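Local coordinates for beta-galactosidase/beta-glucuronidase (Faecalibacterium prausnitzii L2-6, PDB 6MVF), which probably hydrolyses beta-glucuronides, as a family 2 glycoside hydrolase of a human gut bacterium, and binds flavin mononucleotide, at residues 171-176 with 266-271; 208-213 with 258-263; 87-92 with 163-168. All coordinates share one frame; numbering follows the deposited sequence.

Contact 1: residues 171-176 with 266-271. With FMN (flavin mononucleotide), chain G.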
loop_
_atom_site.group_PDB
_atom_site.type_symbol
_atom_site.label_atom_id
_atom_site.label_comp_id
_atom_site.label_asym_id
_atom_site.label_seq_id
_atom_site.Cartn_x
_atom_site.Cartn_y
_atom_site.Cartn_z
ATOM N N ALA A 171 24.319 -12.303 24.174
ATOM C CA ALA A 171 24.347 -13.524 23.383
ATOM C C ALA A 171 23.523 -13.287 22.120
ATOM O O ALA A 171 22.349 -12.906 22.201
ATOM C CB ALA A 171 23.806 -14.710 24.182
ATOM N N HIS A 172 24.140 -13.508 20.960
ATOM C CA HIS A 172 23.575 -13.147 19.669
ATOM C C HIS A 172 24.364 -13.867 18.586
ATOM O O HIS A 172 25.539 -14.186 18.769
ATOM C CB HIS A 172 23.620 -11.626 19.433
ATOM C CG HIS A 172 25.007 -11.066 19.319
ATOM N ND1 HIS A 172 25.673 -10.492 20.383
ATOM C CD2 HIS A 172 25.851 -10.976 18.262
ATOM C CE1 HIS A 172 26.866 -10.081 19.989
ATOM N NE2 HIS A 172 26.995 -10.357 18.702
ATOM N N PHE A 173 23.713 -14.088 17.444
ATOM C CA PHE A 173 24.390 -14.669 16.291
ATOM C C PHE A 173 25.504 -13.754 15.775
ATOM O O PHE A 173 25.365 -12.522 15.737
ATOM C CB PHE A 173 23.388 -14.955 15.168
ATOM C CG PHE A 173 22.343 -15.983 15.513
ATOM C CD1 PHE A 173 22.672 -17.339 15.571
ATOM C CD2 PHE A 173 21.013 -15.599 15.727
ATOM C CE1 PHE A 173 21.722 -18.286 15.878
ATOM C CE2 PHE A 173 20.041 -16.543 16.018
ATOM C CZ PHE A 173 20.394 -17.891 16.098
ATOM N N ASP A 174 26.588 -14.389 15.311
ATOM C CA ASP A 174 27.857 -13.723 15.026
ATOM C C ASP A 174 27.694 -12.620 13.992
ATOM O O ASP A 174 27.205 -12.858 12.883
ATOM C CB ASP A 174 28.880 -14.761 14.547
ATOM C CG ASP A 174 30.333 -14.264 14.623
ATOM O OD1 ASP A 174 30.564 -13.062 14.862
ATOM O OD2 ASP A 174 31.258 -15.088 14.451
ATOM N N LEU A 175 28.140 -11.416 14.365
ATOM C CA LEU A 175 28.138 -10.233 13.518
ATOM C C LEU A 175 29.542 -9.831 13.094
ATOM O O LEU A 175 29.704 -8.874 12.316
ATOM C CB LEU A 175 27.474 -9.066 14.263
ATOM C CG LEU A 175 25.957 -9.152 14.432
ATOM C CD1 LEU A 175 25.452 -8.511 15.736
ATOM C CD2 LEU A 175 25.332 -8.485 13.235
ATOM N N ASP A 176 30.557 -10.547 13.580
ATOM C CA ASP A 176 31.951 -10.111 13.538
ATOM C C ASP A 176 32.794 -10.842 12.518
ATOM O O ASP A 176 33.982 -10.549 12.411
ATOM C CB ASP A 176 32.610 -10.281 14.916
ATOM C CG ASP A 176 32.250 -9.173 15.862
ATOM O OD1 ASP A 176 32.346 -7.992 15.449
ATOM O OD2 ASP A 176 31.852 -9.476 17.007
ATOM N N ALA A 266 12.986 -15.687 22.916
ATOM C CA ALA A 266 13.982 -15.614 21.855
ATOM C C ALA A 266 14.856 -14.377 22.062
ATOM O O ALA A 266 14.349 -13.257 22.186
ATOM C CB ALA A 266 13.326 -15.591 20.468
ATOM N N PHE A 267 16.172 -14.581 22.099
ATOM C CA PHE A 267 17.100 -13.460 22.195
ATOM C C PHE A 267 17.495 -12.941 20.819
ATOM O O PHE A 267 17.551 -11.725 20.610
ATOM C CB PHE A 267 18.357 -13.865 22.982
ATOM C CG PHE A 267 18.201 -13.784 24.476
ATOM C CD1 PHE A 267 17.170 -14.462 25.127
ATOM C CD2 PHE A 267 19.105 -13.049 25.239
ATOM C CE1 PHE A 267 17.032 -14.397 26.505
ATOM C CE2 PHE A 267 18.967 -12.977 26.628
ATOM C CZ PHE A 267 17.932 -13.649 27.259
ATOM N N ASP A 268 17.758 -13.837 19.870
ATOM C CA ASP A 268 18.185 -13.426 18.544
ATOM C C ASP A 268 17.492 -14.283 17.484
ATOM O O ASP A 268 17.046 -15.405 17.749
ATOM C CB ASP A 268 19.713 -13.496 18.413
ATOM C CG ASP A 268 20.240 -12.518 17.384
ATOM O OD1 ASP A 268 19.413 -11.796 16.772
ATOM O OD2 ASP A 268 21.473 -12.456 17.192
ATOM N N GLU A 269 17.404 -13.731 16.269
ATOM C CA GLU A 269 16.728 -14.399 15.158
ATOM C C GLU A 269 17.322 -13.920 13.844
ATOM O O GLU A 269 17.338 -12.714 13.578
ATOM C CB GLU A 269 15.223 -14.127 15.202
ATOM C CG GLU A 269 14.399 -14.654 14.025
ATOM C CD GLU A 269 12.911 -14.246 14.140
ATOM O OE1 GLU A 269 12.103 -15.051 14.693
ATOM O OE2 GLU A 269 12.572 -13.104 13.700
ATOM N N ILE A 270 17.812 -14.861 13.034
ATOM C CA ILE A 270 18.297 -14.579 11.693
ATOM C C ILE A 270 17.675 -15.582 10.729
ATOM O O ILE A 270 17.162 -16.631 11.125
ATOM C CB ILE A 270 19.831 -14.626 11.593
ATOM C CG1 ILE A 270 20.332 -16.025 11.946
ATOM C CG2 ILE A 270 20.455 -13.558 12.473
ATOM C CD1 ILE A 270 21.831 -16.156 11.865
ATOM N N TYR A 271 17.721 -15.247 9.442
ATOM C CA TYR A 271 17.074 -16.098 8.463
ATOM C C TYR A 271 17.756 -15.962 7.108
ATOM O O TYR A 271 18.582 -15.077 6.879
ATOM C CB TYR A 271 15.571 -15.794 8.373
ATOM C CG TYR A 271 15.231 -14.391 7.951
ATOM C CD1 TYR A 271 14.895 -13.424 8.897
ATOM C CD2 TYR A 271 15.230 -14.029 6.599
ATOM C CE1 TYR A 271 14.574 -12.128 8.510
ATOM C CE2 TYR A 271 14.914 -12.733 6.197
ATOM C CZ TYR A 271 14.583 -11.788 7.157
ATOM O OH TYR A 271 14.266 -10.504 6.758
HETATM N N1 FMN G . 32.908 -18.619 11.703
HETATM C C2 FMN G . 32.388 -17.743 12.566
HETATM O O2 FMN G . 32.853 -17.607 13.699
HETATM N N3 FMN G . 31.373 -16.963 12.265
HETATM C C4 FMN G . 30.778 -16.991 11.114
HETATM O O4 FMN G . 29.836 -16.264 10.843
HETATM C C4A FMN G . 31.268 -17.914 10.149
HETATM N N5 FMN G . 30.682 -17.934 8.985
HETATM C C5A FMN G . 31.084 -18.761 8.043
HETATM C C6 FMN G . 30.438 -18.759 6.833
HETATM C C7 FMN G . 30.828 -19.603 5.856
HETATM C C7M FMN G . 30.128 -19.591 4.553
HETATM C C8 FMN G . 31.954 -20.498 6.088
HETATM C C8M FMN G . 32.403 -21.418 5.008
HETATM C C9 FMN G . 32.597 -20.498 7.306
HETATM C C9A FMN G . 32.199 -19.663 8.305
HETATM N N10 FMN G . 32.864 -19.637 9.521
HETATM C C10 FMN G . 32.398 -18.753 10.491
HETATM C "C1'" FMN G . 33.941 -20.601 9.696
HETATM C "C2'" FMN G . 35.384 -20.197 9.884
HETATM O "O2'" FMN G . 35.828 -20.101 8.555
HETATM C "C3'" FMN G . 36.228 -21.279 10.520
HETATM O "O3'" FMN G . 35.392 -22.197 11.189
HETATM C "C4'" FMN G . 37.194 -20.787 11.575
HETATM O "O4'" FMN G . 36.479 -19.840 12.355
HETATM C "C5'" FMN G . 38.495 -20.203 11.022
HETATM O "O5'" FMN G . 38.432 -18.791 10.931
HETATM P P FMN G . 39.453 -17.911 10.097
HETATM O O1P FMN G . 39.489 -16.662 10.882
HETATM O O2P FMN G . 40.723 -18.709 10.071
HETATM O O3P FMN G . 38.937 -17.719 8.711
#
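The Phe-173 ring is covered on one face by the end of Ile-270, whose CD1 lies 4.0 Å from the ring centroid of Phe-173. The line between them is 25° off the ring normal, which makes this a CH-pi contact displaced toward the CG side of the ring. It joins the two layers of the immunoglobulin-like beta-sandwich of family 2 glycoside hydrolases: the short strand 172-173 belongs to one sheet, paired with strand 195-204, and strand 265-274 is the edge strand of the other within this chain. No backbone-to-backbone ladder links the two segments, although they run almost parallel, and side chains do the joining. A large flat phenylalanine suits the interior here, since it also packs on Ala-258 and Leu-260. Its edge, near the ring plane, meets the backbone N of Glu-269, 3.9 Å from CE2 of Phe-173.

Asp-268 supplies the polar half. Its CG stands opposite the backbone N (chi1 -153°), which carries the carboxylate across to the facing backbone, where Phe-173 N donates to Asp-268 OD2 over 2.8 Å. The donor arrives on the anti side of that oxygen, close to the carboxylate plane. OD2 also forms a salt bridge with Arg-25, while Asp-268 OD1 accepts from Glu-269 N at 2.8 Å, so both oxygens of this buried acid have partners and its rotation is fixed. Phe-267 and Asp-268 form a classic beta bulge opposite Leu-260.

Beyond the strand, Asp-174 turns away toward the flavin. Its OD1 closes an Asx turn by accepting from Asp-176 N at 2.8 Å. The other oxygen takes the flavin imide: FMN N3 donates to Asp-174 OD2 over 2.9 Å.

Contact 2: residues 208-213 with 258-263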
loop_
_atom_site.group_PDB
_atom_site.type_symbol
_atom_site.label_atom_id
_atom_site.label_comp_id
_atom_site.label_asym_id
_atom_site.label_seq_id
_atom_site.Cartn_x
_atom_site.Cartn_y
_atom_site.Cartn_z
ATOM N N ASP A 208 25.177 -22.795 28.127
ATOM C CA ASP A 208 24.291 -23.956 28.193
ATOM C C ASP A 208 22.809 -23.589 28.276
ATOM O O ASP A 208 21.960 -24.416 27.921
ATOM C CB ASP A 208 24.678 -24.843 29.379
ATOM C CG ASP A 208 25.979 -25.605 29.140
ATOM O OD1 ASP A 208 26.401 -25.718 27.965
ATOM O OD2 ASP A 208 26.579 -26.097 30.120
ATOM N N SER A 209 22.470 -22.375 28.709
ATOM C CA SER A 209 21.070 -21.966 28.771
ATOM C C SER A 209 20.510 -21.522 27.423
ATOM O O SER A 209 19.300 -21.272 27.327
ATOM C CB SER A 209 20.886 -20.839 29.793
ATOM O OG SER A 209 21.513 -19.629 29.388
ATOM N N PHE A 210 21.346 -21.409 26.389
ATOM C CA PHE A 210 20.894 -21.007 25.064
ATOM C C PHE A 210 20.839 -22.209 24.120
ATOM O O PHE A 210 21.754 -23.034 24.092
ATOM C CB PHE A 210 21.810 -19.928 24.498
ATOM C CG PHE A 210 21.680 -18.597 25.188
ATOM C CD1 PHE A 210 20.544 -17.804 24.994
ATOM C CD2 PHE A 210 22.695 -18.125 26.006
ATOM C CE1 PHE A 210 20.413 -16.573 25.620
ATOM C CE2 PHE A 210 22.575 -16.891 26.642
ATOM C CZ PHE A 210 21.430 -16.111 26.451
ATOM N N THR A 211 19.752 -22.319 23.364
ATOM C CA THR A 211 19.651 -23.262 22.257
ATOM C C THR A 211 19.461 -22.506 20.942
ATOM O O THR A 211 19.150 -21.315 20.912
ATOM C CB THR A 211 18.483 -24.243 22.452
ATOM O OG1 THR A 211 17.301 -23.509 22.768
ATOM C CG2 THR A 211 18.763 -25.253 23.542
ATOM N N VAL A 212 19.646 -23.214 19.836
ATOM C CA VAL A 212 19.312 -22.706 18.515
ATOM C C VAL A 212 18.186 -23.571 17.943
ATOM O O VAL A 212 18.359 -24.779 17.735
ATOM C CB VAL A 212 20.535 -22.688 17.587
ATOM C CG1 VAL A 212 20.118 -22.293 16.168
ATOM C CG2 VAL A 212 21.595 -21.724 18.123
ATOM N N MET A 213 17.026 -22.952 17.709
ATOM C CA MET A 213 15.860 -23.641 17.167
ATOM C C MET A 213 15.764 -23.287 15.691
ATOM O O MET A 213 15.563 -22.124 15.336
ATOM C CB MET A 213 14.586 -23.259 17.915
ATOM C CG MET A 213 14.665 -23.493 19.426
ATOM S SD MET A 213 13.105 -23.144 20.270
ATOM C CE MET A 213 12.710 -21.557 19.524
ATOM N N ALA A 258 16.577 -19.171 12.133
ATOM C CA ALA A 258 17.347 -19.646 13.278
ATOM C C ALA A 258 17.107 -18.716 14.449
ATOM O O ALA A 258 17.271 -17.502 14.312
ATOM C CB ALA A 258 18.856 -19.734 12.973
ATOM N N ARG A 259 16.740 -19.290 15.596
ATOM C CA ARG A 259 16.380 -18.526 16.785
ATOM C C ARG A 259 17.245 -18.949 17.955
ATOM O O ARG A 259 17.211 -20.118 18.352
ATOM C CB ARG A 259 14.915 -18.723 17.153
ATOM C CG ARG A 259 13.990 -17.787 16.453
ATOM C CD ARG A 259 12.591 -17.832 17.064
ATOM N NE ARG A 259 11.661 -17.181 16.152
ATOM C CZ ARG A 259 10.960 -17.823 15.221
ATOM N NH1 ARG A 259 11.068 -19.144 15.113
ATOM N NH2 ARG A 259 10.139 -17.147 14.413
ATOM N N LEU A 260 17.977 -17.986 18.525
ATOM C CA LEU A 260 18.698 -18.182 19.774
ATOM C C LEU A 260 17.738 -18.001 20.958
ATOM O O LEU A 260 17.210 -16.904 21.185
ATOM C CB LEU A 260 19.870 -17.208 19.849
ATOM C CG LEU A 260 20.852 -17.414 21.011
ATOM C CD1 LEU A 260 21.557 -18.777 20.942
ATOM C CD2 LEU A 260 21.847 -16.278 21.043
ATOM N N GLN A 261 17.535 -19.071 21.721
ATOM C CA GLN A 261 16.425 -19.205 22.658
ATOM C C GLN A 261 16.940 -19.403 24.077
ATOM O O GLN A 261 17.841 -20.215 24.311
ATOM C CB GLN A 261 15.547 -20.420 22.263
ATOM C CG GLN A 261 14.281 -20.654 23.094
ATOM C CD GLN A 261 13.100 -19.755 22.669
ATOM O OE1 GLN A 261 13.158 -19.028 21.662
ATOM N NE2 GLN A 261 12.029 -19.807 23.447
ATOM N N ARG A 262 16.355 -18.694 25.035
ATOM C CA ARG A 262 16.543 -19.023 26.445
ATOM C C ARG A 262 15.187 -19.160 27.123
ATOM O O ARG A 262 14.367 -18.242 27.055
ATOM C CB ARG A 262 17.388 -17.973 27.169
ATOM C CG ARG A 262 17.680 -18.398 28.590
ATOM C CD ARG A 262 17.897 -17.231 29.478
ATOM N NE ARG A 262 19.311 -16.910 29.570
ATOM C CZ ARG A 262 19.766 -15.760 30.052
ATOM N NH1 ARG A 262 18.901 -14.831 30.466
ATOM N NH2 ARG A 262 21.078 -15.540 30.106
ATOM N N ASN A 263 14.948 -20.297 27.774
ATOM C CA ASN A 263 13.655 -20.562 28.402
ATOM C C ASN A 263 12.528 -20.386 27.386
ATOM O O ASN A 263 12.532 -21.063 26.352
ATOM C CB ASN A 263 13.453 -19.657 29.612
ATOM C CG ASN A 263 14.451 -19.933 30.731
ATOM O OD1 ASN A 263 15.270 -19.093 31.051
ATOM N ND2 ASN A 263 14.364 -21.102 31.336
HETATM O O HOH W 1 17.388 -22.618 25.605
#
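In Gln-261, CG lies opposite the backbone N (chi1 -176°) and the chain then bends at chi2 (81°), while Met-213 curls at chi3 (-47°), and these turns bring the thioether across the amide. Met-213 CE comes within 3.3 Å of Gln-261 OE1, and Met-213 SD lies 3.9 Å from Gln-261 CG. The flexible methionine can follow the amide's contour, whereas Gln-261 NE2 turns to its own chain and donates to Asn-263 O at 3.2 Å. With only a methyl group in place of the Gln-261 amide chain, as in an alanine, Met-213 would probably lose its packing on the amide and the Asn-263 carbonyl its bond from NE2.

The strands form an antiparallel ladder, with Thr-211/Gln-261 and Met-213/Arg-259 as hydrogen-bonded pairs. Gln-261 O takes the N-H of Thr-211 and also a water, which donates to Ser-209 O and bonds Thr-211 OG1 at 3.0 Å. On the face bearing Val-212 and Leu-260, the branch CD1 of Leu-260 sits 3.7 Å from Phe-210 CB. Farther out, the Arg-262 guanidinium slants past the Phe-210 ring at a shallow inclination, with NH2 of Arg-262 3.7 Å from CZ of Phe-210.

This is one sheet of the immunoglobulin-like sandwich, with strand 254-262 lying between strands 211-217 and 265-274. Arg-259 forms a salt bridge through NE with Glu-269 of the adjacent strand, and Phe-210 meets Phe-267 edge-to-face. Val-212 and Leu-260 pack on strand 195-204 of the facing sheet, and on the Gln-261 and Met-213 face the second subunit contributes Ile-493 and Thr-563.

Contact 3: residues 87-92 with 163-168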
loop_
_atom_site.group_PDB
_atom_site.type_symbol
_atom_site.label_atom_id
_atom_site.label_comp_id
_atom_site.label_asym_id
_atom_site.label_seq_id
_atom_site.Cartn_x
_atom_site.Cartn_y
_atom_site.Cartn_z
ATOM N N GLY A 87 23.559 -5.236 26.546
ATOM C CA GLY A 87 23.339 -4.972 25.144
ATOM C C GLY A 87 24.601 -4.549 24.422
ATOM O O GLY A 87 25.577 -4.083 25.011
ATOM N N ARG A 88 24.572 -4.737 23.110
ATOM C CA ARG A 88 25.706 -4.446 22.252
ATOM C C ARG A 88 25.229 -3.635 21.057
ATOM O O ARG A 88 24.070 -3.729 20.638
ATOM C CB ARG A 88 26.398 -5.740 21.808
ATOM C CG ARG A 88 26.664 -6.665 22.989
ATOM C CD ARG A 88 27.905 -7.507 22.819
ATOM N NE ARG A 88 29.115 -6.712 22.624
ATOM C CZ ARG A 88 29.719 -6.023 23.586
ATOM N NH1 ARG A 88 29.215 -6.010 24.808
ATOM N NH2 ARG A 88 30.826 -5.352 23.321
ATOM N N VAL A 89 26.129 -2.802 20.541
ATOM C CA VAL A 89 25.836 -1.903 19.435
ATOM C C VAL A 89 26.865 -2.138 18.346
ATOM O O VAL A 89 28.067 -2.196 18.625
ATOM C CB VAL A 89 25.849 -0.431 19.878
ATOM C CG1 VAL A 89 25.463 0.484 18.702
ATOM C CG2 VAL A 89 24.936 -0.244 21.108
ATOM N N TYR A 90 26.395 -2.288 17.114
ATOM C CA TYR A 90 27.251 -2.520 15.965
ATOM C C TYR A 90 26.900 -1.512 14.884
ATOM O O TYR A 90 25.724 -1.200 14.683
ATOM C CB TYR A 90 27.078 -3.950 15.420
ATOM C CG TYR A 90 27.847 -5.037 16.149
ATOM C CD1 TYR A 90 27.390 -5.573 17.359
ATOM C CD2 TYR A 90 29.010 -5.564 15.602
ATOM C CE1 TYR A 90 28.109 -6.588 18.014
ATOM C CE2 TYR A 90 29.720 -6.583 16.239
ATOM C CZ TYR A 90 29.277 -7.089 17.436
ATOM O OH TYR A 90 30.014 -8.088 18.041
ATOM N N VAL A 91 27.911 -0.993 14.193
ATOM C CA VAL A 91 27.682 -0.237 12.964
ATOM C C VAL A 91 27.973 -1.164 11.798
ATOM O O VAL A 91 28.950 -1.921 11.820
ATOM C CB VAL A 91 28.519 1.060 12.884
ATOM C CG1 VAL A 91 29.988 0.783 13.026
ATOM C CG2 VAL A 91 28.270 1.742 11.575
ATOM N N GLU A 92 27.090 -1.147 10.800
ATOM C CA GLU A 92 27.202 -1.998 9.623
ATOM C C GLU A 92 27.241 -1.107 8.386
ATOM O O GLU A 92 26.259 -0.427 8.076
ATOM C CB GLU A 92 26.041 -2.982 9.574
ATOM C CG GLU A 92 25.874 -3.715 8.269
ATOM C CD GLU A 92 24.735 -4.723 8.320
ATOM O OE1 GLU A 92 24.988 -5.888 8.740
ATOM O OE2 GLU A 92 23.585 -4.348 7.950
ATOM N N VAL A 163 24.162 2.532 5.369
ATOM C CA VAL A 163 24.799 2.184 6.641
ATOM C C VAL A 163 23.707 1.828 7.649
ATOM O O VAL A 163 22.635 2.439 7.655
ATOM C CB VAL A 163 25.684 3.354 7.168
ATOM C CG1 VAL A 163 26.209 3.069 8.565
ATOM C CG2 VAL A 163 26.850 3.649 6.220
ATOM N N ASN A 164 23.983 0.849 8.514
ATOM C CA ASN A 164 23.008 0.344 9.473
ATOM C C ASN A 164 23.583 0.322 10.878
ATOM O O ASN A 164 24.777 0.093 11.081
ATOM C CB ASN A 164 22.553 -1.084 9.157
ATOM C CG ASN A 164 21.621 -1.156 7.976
ATOM O OD1 ASN A 164 20.684 -0.368 7.861
ATOM N ND2 ASN A 164 21.867 -2.119 7.090
ATOM N N LEU A 165 22.696 0.517 11.847
ATOM C CA LEU A 165 22.984 0.329 13.261
ATOM C C LEU A 165 22.277 -0.940 13.719
ATOM O O LEU A 165 21.097 -1.137 13.408
ATOM C CB LEU A 165 22.507 1.535 14.063
ATOM C CG LEU A 165 23.144 1.897 15.389
ATOM C CD1 LEU A 165 24.585 2.299 15.166
ATOM C CD2 LEU A 165 22.353 3.038 16.017
ATOM N N ILE A 166 22.995 -1.813 14.425
ATOM C CA ILE A 166 22.441 -3.082 14.897
ATOM C C ILE A 166 22.540 -3.138 16.423
ATOM O O ILE A 166 23.627 -2.985 16.993
ATOM C CB ILE A 166 23.140 -4.293 14.254
ATOM C CG1 ILE A 166 23.047 -4.213 12.726
ATOM C CG2 ILE A 166 22.519 -5.589 14.774
ATOM C CD1 ILE A 166 23.784 -5.317 11.991
ATOM N N SER A 167 21.405 -3.368 17.075
ATOM C CA SER A 167 21.306 -3.530 18.518
ATOM C C SER A 167 20.938 -4.982 18.810
ATOM O O SER A 167 19.944 -5.486 18.273
ATOM C CB SER A 167 20.252 -2.572 19.077
ATOM O OG SER A 167 20.022 -2.797 20.444
ATOM N N VAL A 168 21.737 -5.654 19.636
ATOM C CA VAL A 168 21.522 -7.067 19.964
ATOM C C VAL A 168 21.807 -7.296 21.439
ATOM O O VAL A 168 22.470 -6.481 22.095
ATOM C CB VAL A 168 22.407 -8.006 19.112
ATOM C CG1 VAL A 168 21.950 -8.033 17.633
ATOM C CG2 VAL A 168 23.875 -7.633 19.249
#
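Val-91 and Val-163 meet through single methyls, CG2 of Val-91 lying 3.9 Å from CG1 of Val-163, and farther along the same face CG1 of Val-89 touches CD1 of Leu-165 at 4.1 Å. These branched residues belong to the jelly-roll-like beta-sandwich of the family 2 sugar-binding domain, in which strands 88-93 and 163-168 are the two inner strands of a four-stranded antiparallel sheet. Beta-branched valine suits an extended backbone. In Val-91, CG2 is the branch set opposite the backbone N, and this carries it toward Val-163. Leu-165 makes the longer reach, its CD1 folding over Tyr-90 O. Leu-30 and Leu-50 from neighbouring loops continue this apolar layer.

Six backbone hydrogen bonds join the strands through the pairs Arg-88/Val-168, Tyr-90/Ile-166 and Glu-92/Asn-164, holding the register over the whole overlap. On the face of these residues the packing remains apolar in the middle, where CB of Tyr-90 rests 4.1 Å from CB of Ile-166. Leu-175 packs on Ile-166 and Val-168 there, so the FMN-bearing segment lies against this side of the sheet. The phenol suits that junction: its ring adds apolar surface, while its hydroxyl is hydrogen-bonded to Asp-176.

Charge appears toward the ends. Arg-88 leads away from the partner strand to a salt bridge with Asp-122, and Glu-92 pairs through OE1 with Arg-120. Ile-166 CD1 lies against the face of that carboxylate, 3.5 Å from Glu-92 OE1. Glu-92 and Asn-164 run side by side, their carboxylate and amide planes 65° apart, and Asn-164 ND2 donates over 2.9 Å to the anti lone pair of Glu-92 OE2.

How the contacts relate
From the N terminus, contact 3 comes first: strand 163-168 returns to strand 88-93 and closes a loop of 70 residues within the sugar-binding domain. The chain then passes directly into 171-176, where contact 1 opens, and it does not close until 266-271. Contact 2 lies entirely within that interval, bringing 258-263 back to 208-213 shortly before the turn into strand 265-274. No two contacts cross. Contacts 1 and 2 share a sheet of the second sandwich, and contact 1 also reaches the opposing layer. Contacts 1 and 3 touch where the two domains meet beside the flavin, whereas contacts 2 and 3 stay about 9 Å apart at their nearest atoms.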